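DyP-type peroxidase (Pleurotus ostreatus PC15, PDB 6FSK) probably uses heme b to oxidise dyes and other substrates with hydrogen peroxide, and is linked to oxidation of manganese(II) at a non-canonical site. Local coordinates at residues N350-V364 with G377-D391. The protein carries 1 engineered substitution. Sequence-based numbering, arbitrary orientation.
Sequences NRRIIRRGIQFGPEV and GRGLLFVCYSSSIDD. With HEM (protoporphyrin IX containing Fe), chain C.
Arg-355 and Phe-382 meet over the heme, CG of the arginine lying 4.2 Å from CE1 of the ring. Arg-355 turns at chi3 (-63°), which lays its guanidinium over heme C3D, while NH1 and NH2 both donate to propionate oxygen O2A, NH2 at 2.9 Å. Asp-191 adds a salt bridge to NH1. A leucine in place of Arg-355 would remove both donors, and the propionate would probably be freer to turn, with Asp-191 left without this salt-bridge partner. Flat and apolar, Phe-382 suits the porphyrin, its CE1 3.3 Å from heme C2C; Ile-353 CD1 reaches the edge of its ring, and Leu-380 CD2 also faces the heme.

Behind this layer, antiparallel strands 354-360 and 379-386 hold the side chains in register, interrupted around Arg-356 and Gly-357. Phe-360 lays its ring over the Arg-378 to Gly-379 peptide, Gly-379 N 3.4 Å above its centre; a side chain on Gly-379 would clash there. Arg-378 NE donates almost straight (166°) to Pro-362 O. This sheet face thus meets the heme with apolar side chains beside a guanidinium paired with the GXXDG aspartate, as in DyP-type peroxidases, where the pair is thought to assist peroxide activation.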
loop_
_atom_site.group_PDB
_atom_site.type_symbol
_atom_site.label_atom_id
_atom_site.label_comp_id
_atom_site.label_asym_id
_atom_site.label_seq_id
_atom_site.Cartn_x
_atom_site.Cartn_y
_atom_site.Cartn_z
ATOM N N ASN A 350 -0.821 -13.745 -7.679
ATOM C CA ASN A 350 0.265 -12.845 -7.994
ATOM C C ASN A 350 -0.123 -11.398 -8.043
ATOM O O ASN A 350 0.762 -10.569 -8.161
ATOM C CB ASN A 350 0.987 -13.267 -9.276
ATOM C CG ASN A 350 0.185 -13.000 -10.534
ATOM O OD1 ASN A 350 -1.044 -12.814 -10.527
ATOM N ND2 ASN A 350 0.851 -13.200 -11.666
ATOM N N ARG A 351 -1.358 -11.054 -7.855
ATOM C CA ARG A 351 -1.794 -9.663 -7.782
ATOM C C ARG A 351 -1.940 -9.233 -6.353
ATOM O O ARG A 351 -2.219 -8.065 -6.111
ATOM C CB ARG A 351 -3.134 -9.543 -8.446
ATOM C CG ARG A 351 -3.186 -10.122 -9.872
ATOM C CD ARG A 351 -2.494 -9.235 -10.826
ATOM N NE ARG A 351 -2.574 -9.814 -12.176
ATOM C CZ ARG A 351 -1.603 -9.811 -13.065
ATOM N NH1 ARG A 351 -0.391 -9.394 -12.744
ATOM N NH2 ARG A 351 -1.822 -10.295 -14.266
ATOM N N ARG A 352 -1.684 -10.106 -5.391
ATOM C CA ARG A 352 -1.896 -9.762 -3.994
ATOM C C ARG A 352 -0.703 -8.990 -3.469
ATOM O O ARG A 352 0.445 -9.205 -3.884
ATOM C CB ARG A 352 -2.149 -11.024 -3.127
ATOM C CG ARG A 352 -3.339 -11.808 -3.639
ATOM C CD ARG A 352 -4.635 -11.092 -3.686
ATOM N NE ARG A 352 -5.050 -10.519 -2.388
ATOM C CZ ARG A 352 -5.673 -11.151 -1.440
ATOM N NH1 ARG A 352 -5.933 -12.493 -1.525
ATOM N NH2 ARG A 352 -5.982 -10.511 -0.337
ATOM N N ILE A 353 -0.994 -8.103 -2.507
ATOM C CA ILE A 353 0.017 -7.306 -1.836
ATOM C C ILE A 353 -0.264 -7.222 -0.389
ATOM O O ILE A 353 -1.421 -7.300 0.051
ATOM C CB ILE A 353 0.106 -5.851 -2.443
ATOM C CG1 ILE A 353 -1.250 -5.101 -2.281
ATOM C CG2 ILE A 353 0.553 -5.876 -3.874
ATOM C CD1 ILE A 353 -1.151 -3.643 -2.690
ATOM N N ILE A 354 0.832 -7.069 0.399
ATOM C CA ILE A 354 0.685 -6.843 1.802
ATOM C C ILE A 354 0.979 -5.374 2.024
ATOM O O ILE A 354 2.065 -4.923 1.744
ATOM C CB ILE A 354 1.631 -7.716 2.667
ATOM C CG1 ILE A 354 1.208 -9.184 2.576
ATOM C CG2 ILE A 354 1.644 -7.224 4.078
ATOM C CD1 ILE A 354 2.239 -10.090 3.228
ATOM N N ARG A 355 0.024 -4.652 2.623
ATOM C CA ARG A 355 0.188 -3.189 2.865
ATOM C C ARG A 355 0.589 -2.880 4.276
ATOM O O ARG A 355 0.118 -3.512 5.251
ATOM C CB ARG A 355 -1.110 -2.473 2.575
ATOM C CG ARG A 355 -1.488 -2.508 1.138
ATOM C CD ARG A 355 -2.941 -2.108 0.880
ATOM N NE ARG A 355 -3.879 -3.048 1.516
ATOM C CZ ARG A 355 -4.831 -2.662 2.359
ATOM N NH1 ARG A 355 -5.066 -1.371 2.641
ATOM N NH2 ARG A 355 -5.555 -3.573 2.931
ATOM N N ARG A 356 1.500 -1.923 4.438
ATOM C CA ARG A 356 1.991 -1.511 5.752
ATOM C C ARG A 356 1.887 0.049 5.840
ATOM O O ARG A 356 2.844 0.659 6.331
ATOM C CB ARG A 356 3.412 -1.971 6.023
ATOM C CG ARG A 356 3.641 -3.428 5.906
ATOM C CD ARG A 356 2.987 -4.219 7.032
ATOM N NE ARG A 356 3.303 -5.619 6.941
ATOM C CZ ARG A 356 2.506 -6.642 7.260
ATOM N NH1 ARG A 356 1.293 -6.465 7.682
ATOM N NH2 ARG A 356 2.975 -7.897 7.128
ATOM N N GLY A 357 0.792 0.630 5.392
ATOM C CA GLY A 357 0.633 2.116 5.416
ATOM C C GLY A 357 0.620 2.709 6.781
ATOM O O GLY A 357 0.280 2.050 7.808
ATOM N N ILE A 358 1.034 3.946 6.828
ATOM C CA ILE A 358 0.792 4.741 8.006
ATOM C C ILE A 358 0.402 6.147 7.501
ATOM O O ILE A 358 0.957 6.659 6.533
ATOM C CB ILE A 358 2.047 4.809 8.962
ATOM C CG1 ILE A 358 1.718 5.467 10.311
ATOM C CG2 ILE A 358 3.269 5.444 8.330
ATOM C CD1 ILE A 358 2.797 5.337 11.386
ATOM N N GLN A 359 -0.450 6.789 8.266
ATOM C CA GLN A 359 -0.885 8.098 7.951
ATOM C C GLN A 359 0.214 9.137 8.222
ATOM O O GLN A 359 1.153 8.868 8.959
ATOM C CB GLN A 359 -2.099 8.466 8.788
ATOM C CG GLN A 359 -3.298 7.496 8.813
ATOM C CD GLN A 359 -3.257 6.506 9.954
ATOM O OE1 GLN A 359 -2.210 6.007 10.301
ATOM N NE2 GLN A 359 -4.374 6.245 10.533
ATOM N N PHE A 360 0.052 10.326 7.604
ATOM C CA PHE A 360 0.859 11.462 8.034
ATOM C C PHE A 360 0.027 12.711 8.089
ATOM O O PHE A 360 -0.970 12.836 7.352
ATOM C CB PHE A 360 2.129 11.655 7.217
ATOM C CG PHE A 360 1.869 12.220 5.835
ATOM C CD1 PHE A 360 1.578 11.395 4.760
ATOM C CD2 PHE A 360 1.931 13.605 5.604
ATOM C CE1 PHE A 360 1.375 11.934 3.478
ATOM C CE2 PHE A 360 1.733 14.115 4.328
ATOM C CZ PHE A 360 1.482 13.282 3.283
ATOM N N GLY A 361 0.519 13.694 8.880
ATOM C CA GLY A 361 -0.164 14.980 8.903
ATOM C C GLY A 361 -1.105 15.213 9.972
ATOM O O GLY A 361 -1.576 14.272 10.619
ATOM N N PRO A 362 -1.440 16.497 10.208
ATOM C CA PRO A 362 -2.392 16.880 11.224
ATOM C C PRO A 362 -3.859 16.612 10.836
ATOM O O PRO A 362 -4.180 16.439 9.677
ATOM C CB PRO A 362 -2.111 18.386 11.378
ATOM C CG PRO A 362 -1.787 18.789 10.006
ATOM C CD PRO A 362 -1.021 17.646 9.417
ATOM N N GLU A 363 -4.742 16.711 11.832
ATOM C CA GLU A 363 -6.206 16.595 11.567
ATOM C C GLU A 363 -6.655 17.834 10.778
ATOM O O GLU A 363 -5.967 18.907 10.810
ATOM C CB GLU A 363 -6.931 16.484 12.890
ATOM C CG GLU A 363 -6.628 15.190 13.641
ATOM C CD GLU A 363 -7.046 14.009 12.800
ATOM O OE1 GLU A 363 -8.299 13.838 12.509
ATOM O OE2 GLU A 363 -6.192 13.270 12.315
ATOM N N VAL A 364 -7.770 17.762 10.074
ATOM C CA VAL A 364 -8.339 18.898 9.300
ATOM C C VAL A 364 -8.727 20.007 10.317
ATOM O O VAL A 364 -9.333 19.691 11.320
ATOM C CB VAL A 364 -9.540 18.416 8.512
ATOM C CG1 VAL A 364 -10.318 19.575 7.859
ATOM C CG2 VAL A 364 -9.047 17.377 7.474
ATOM N N GLY A 377 -0.534 19.643 4.636
ATOM C CA GLY A 377 -0.237 18.385 3.962
ATOM C C GLY A 377 -0.658 17.277 4.921
ATOM O O GLY A 377 -0.286 17.242 6.169
ATOM N N ARG A 378 -1.339 16.282 4.364
ATOM C CA ARG A 378 -1.662 15.101 5.130
ATOM C C ARG A 378 -1.875 13.977 4.122
ATOM O O ARG A 378 -2.130 14.248 2.941
ATOM C CB ARG A 378 -2.900 15.271 5.975
ATOM C CG ARG A 378 -4.165 15.677 5.200
ATOM C CD ARG A 378 -5.360 15.818 6.121
ATOM N NE ARG A 378 -5.217 16.934 7.111
ATOM C CZ ARG A 378 -5.371 18.205 6.861
ATOM N NH1 ARG A 378 -5.771 18.663 5.669
ATOM N NH2 ARG A 378 -5.136 19.071 7.863
ATOM N N GLY A 379 -1.834 12.757 4.592
ATOM C CA GLY A 379 -2.019 11.630 3.653
ATOM C C GLY A 379 -1.566 10.296 4.180
ATOM O O GLY A 379 -1.734 9.987 5.346
ATOM N N LEU A 380 -1.072 9.504 3.271
ATOM C CA LEU A 380 -0.678 8.131 3.537
ATOM C C LEU A 380 0.749 7.912 3.036
ATOM O O LEU A 380 1.077 8.213 1.887
ATOM C CB LEU A 380 -1.644 7.160 2.844
ATOM C CG LEU A 380 -1.499 5.697 3.134
ATOM C CD1 LEU A 380 -1.872 5.393 4.563
ATOM C CD2 LEU A 380 -2.410 4.914 2.184
ATOM N N LEU A 381 1.595 7.401 3.921
ATOM C CA LEU A 381 2.874 6.781 3.478
ATOM C C LEU A 381 2.549 5.364 3.063
ATOM O O LEU A 381 2.485 4.458 3.924
ATOM C CB LEU A 381 3.856 6.860 4.579
ATOM C CG LEU A 381 4.166 8.229 5.190
ATOM C CD1 LEU A 381 5.250 8.129 6.269
ATOM C CD2 LEU A 381 4.461 9.272 4.134
ATOM N N PHE A 382 2.202 5.221 1.795
ATOM C CA PHE A 382 1.788 3.911 1.279
ATOM C C PHE A 382 3.032 3.032 1.119
ATOM O O PHE A 382 3.961 3.415 0.462
ATOM C CB PHE A 382 1.115 4.082 -0.089
ATOM C CG PHE A 382 0.737 2.795 -0.714
ATOM C CD1 PHE A 382 -0.516 2.231 -0.509
ATOM C CD2 PHE A 382 1.588 2.187 -1.560
ATOM C CE1 PHE A 382 -0.834 0.980 -1.073
ATOM C CE2 PHE A 382 1.225 0.981 -2.192
ATOM C CZ PHE A 382 0.023 0.396 -1.924
ATOM N N VAL A 383 2.997 1.862 1.719
ATOM C CA VAL A 383 4.025 0.878 1.537
ATOM C C VAL A 383 3.379 -0.479 1.252
ATOM O O VAL A 383 2.418 -0.836 1.957
ATOM C CB VAL A 383 4.945 0.743 2.769
ATOM C CG1 VAL A 383 5.797 -0.520 2.708
ATOM C CG2 VAL A 383 5.819 1.967 2.862
ATOM N N CYS A 384 3.780 -1.201 0.249
ATOM C CA CYS A 384 3.265 -2.591 0.049
ATOM C C CYS A 384 4.417 -3.480 -0.383
ATOM O O CYS A 384 5.389 -3.015 -1.005
ATOM C CB CYS A 384 2.095 -2.650 -0.943
ATOM S SG CYS A 384 2.530 -2.406 -2.658
ATOM N N TYR A 385 4.258 -4.745 -0.109
ATOM C CA TYR A 385 5.170 -5.802 -0.416
ATOM C C TYR A 385 4.581 -6.881 -1.275
ATOM O O TYR A 385 3.405 -7.295 -1.048
ATOM C CB TYR A 385 5.675 -6.507 0.837
ATOM C CG TYR A 385 6.453 -5.655 1.798
ATOM C CD1 TYR A 385 7.813 -5.438 1.626
ATOM C CD2 TYR A 385 5.844 -5.022 2.869
ATOM C CE1 TYR A 385 8.551 -4.622 2.504
ATOM C CE2 TYR A 385 6.549 -4.194 3.718
ATOM C CZ TYR A 385 7.935 -4.021 3.545
ATOM O OH TYR A 385 8.643 -3.228 4.401
ATOM N N SER A 386 5.384 -7.398 -2.166
ATOM C CA SER A 386 5.101 -8.648 -2.869
ATOM C C SER A 386 6.387 -9.096 -3.566
ATOM O O SER A 386 7.388 -8.380 -3.560
ATOM C CB SER A 386 3.965 -8.625 -3.861
ATOM O OG SER A 386 4.356 -8.108 -5.126
ATOM N N SER A 387 6.396 -10.279 -4.164
ATOM C CA SER A 387 7.554 -10.742 -4.843
ATOM C C SER A 387 7.622 -10.261 -6.259
ATOM O O SER A 387 8.536 -10.638 -7.020
ATOM C CB SER A 387 7.642 -12.270 -4.802
ATOM O OG SER A 387 6.580 -12.810 -5.546
ATOM N N SER A 388 6.687 -9.391 -6.685
ATOM C CA SER A 388 6.715 -8.861 -8.025
ATOM C C SER A 388 5.917 -7.559 -8.042
ATOM O O SER A 388 4.703 -7.546 -7.936
ATOM C CB SER A 388 6.099 -9.817 -9.016
ATOM O OG SER A 388 6.015 -9.304 -10.338
ATOM N N ILE A 389 6.617 -6.459 -8.243
ATOM C CA ILE A 389 5.942 -5.132 -8.489
ATOM C C ILE A 389 5.239 -5.157 -9.835
ATOM O O ILE A 389 4.085 -4.672 -10.000
ATOM C CB ILE A 389 6.965 -3.988 -8.405
ATOM C CG1 ILE A 389 7.641 -3.998 -7.053
ATOM C CG2 ILE A 389 6.269 -2.621 -8.635
ATOM C CD1 ILE A 389 8.720 -2.907 -6.934
ATOM N N ASP A 390 5.865 -5.847 -10.811
ATOM C CA ASP A 390 5.271 -5.967 -12.135
ATOM C C ASP A 390 3.885 -6.656 -12.037
ATOM O O ASP A 390 2.907 -6.178 -12.624
ATOM C CB ASP A 390 6.089 -6.802 -13.068
ATOM C CG ASP A 390 7.393 -6.140 -13.494
ATOM O OD1 ASP A 390 7.560 -4.922 -13.361
ATOM O OD2 ASP A 390 8.269 -6.944 -14.049
ATOM N N ASP A 391 3.784 -7.677 -11.208
ATOM C CA ASP A 391 2.521 -8.424 -11.085
ATOM C C ASP A 391 1.566 -7.786 -10.118
ATOM O O ASP A 391 0.318 -7.934 -10.244
ATOM C CB ASP A 391 2.725 -9.863 -10.565
ATOM C CG ASP A 391 3.434 -10.805 -11.548
ATOM O OD1 ASP A 391 3.590 -10.508 -12.730
ATOM O OD2 ASP A 391 3.841 -11.912 -11.068
HETATM C CHA HEM C . -7.916 -1.397 0.695
HETATM C CHB HEM C . -7.702 3.374 1.356
HETATM C CHC HEM C . -4.028 3.573 -1.749
HETATM C CHD HEM C . -4.431 -1.169 -2.662
HETATM C C1A HEM C . -8.205 -0.120 1.180
HETATM C C2A HEM C . -9.208 0.209 2.143
HETATM C C3A HEM C . -9.122 1.528 2.368
HETATM C C4A HEM C . -8.115 2.025 1.481
HETATM C CMA HEM C . -10.006 2.342 3.249
HETATM C CAA HEM C . -10.193 -0.778 2.750
HETATM C CBA HEM C . -9.814 -1.433 4.072
HETATM C CGA HEM C . -8.685 -2.420 3.935
HETATM O O1A HEM C . -8.886 -3.532 3.443
HETATM O O2A HEM C . -7.554 -2.078 4.364
HETATM C C1B HEM C . -6.676 3.892 0.561
HETATM C C2B HEM C . -6.238 5.212 0.529
HETATM C C3B HEM C . -5.174 5.312 -0.312
HETATM C C4B HEM C . -4.993 3.950 -0.835
HETATM C CMB HEM C . -6.862 6.368 1.270
HETATM C CAB HEM C . -4.323 6.437 -0.757
HETATM C CBB HEM C . -4.190 7.552 -0.071
HETATM C C1C HEM C . -3.826 2.373 -2.360
HETATM C C2C HEM C . -2.930 2.031 -3.381
HETATM C C3C HEM C . -3.040 0.705 -3.680
HETATM C C4C HEM C . -4.009 0.172 -2.752
HETATM C CMC HEM C . -1.974 3.008 -4.013
HETATM C CAC HEM C . -2.411 -0.158 -4.717
HETATM C CBC HEM C . -1.958 0.303 -5.901
HETATM C C1D HEM C . -5.391 -1.611 -1.748
HETATM C C2D HEM C . -5.655 -3.075 -1.588
HETATM C C3D HEM C . -6.620 -3.122 -0.592
HETATM C C4D HEM C . -6.932 -1.740 -0.265
HETATM C CMD HEM C . -5.012 -4.213 -2.273
HETATM C CAD HEM C . -7.335 -4.351 -0.043
HETATM C CBD HEM C . -8.510 -4.769 -0.868
HETATM C CGD HEM C . -9.110 -6.060 -0.370
HETATM O O1D HEM C . -10.353 -6.002 -0.197
HETATM O O2D HEM C . -8.397 -6.997 -0.070
HETATM N NA HEM C . -7.584 1.024 0.675
HETATM N NB HEM C . -5.974 3.148 -0.328
HETATM N NC HEM C . -4.587 1.215 -2.071
HETATM N ND HEM C . -6.222 -0.880 -1.003
HETATM FE FE HEM C . -6.156 1.128 -0.731
HETATM O O HOH W 1 1.966 -9.203 -6.131
HETATM O O HOH W 2 3.420 -11.882 -6.484
HETATM O O HOH W 3 2.069 -9.132 -14.460
HETATM O O HOH W 4 4.111 3.053 5.698
#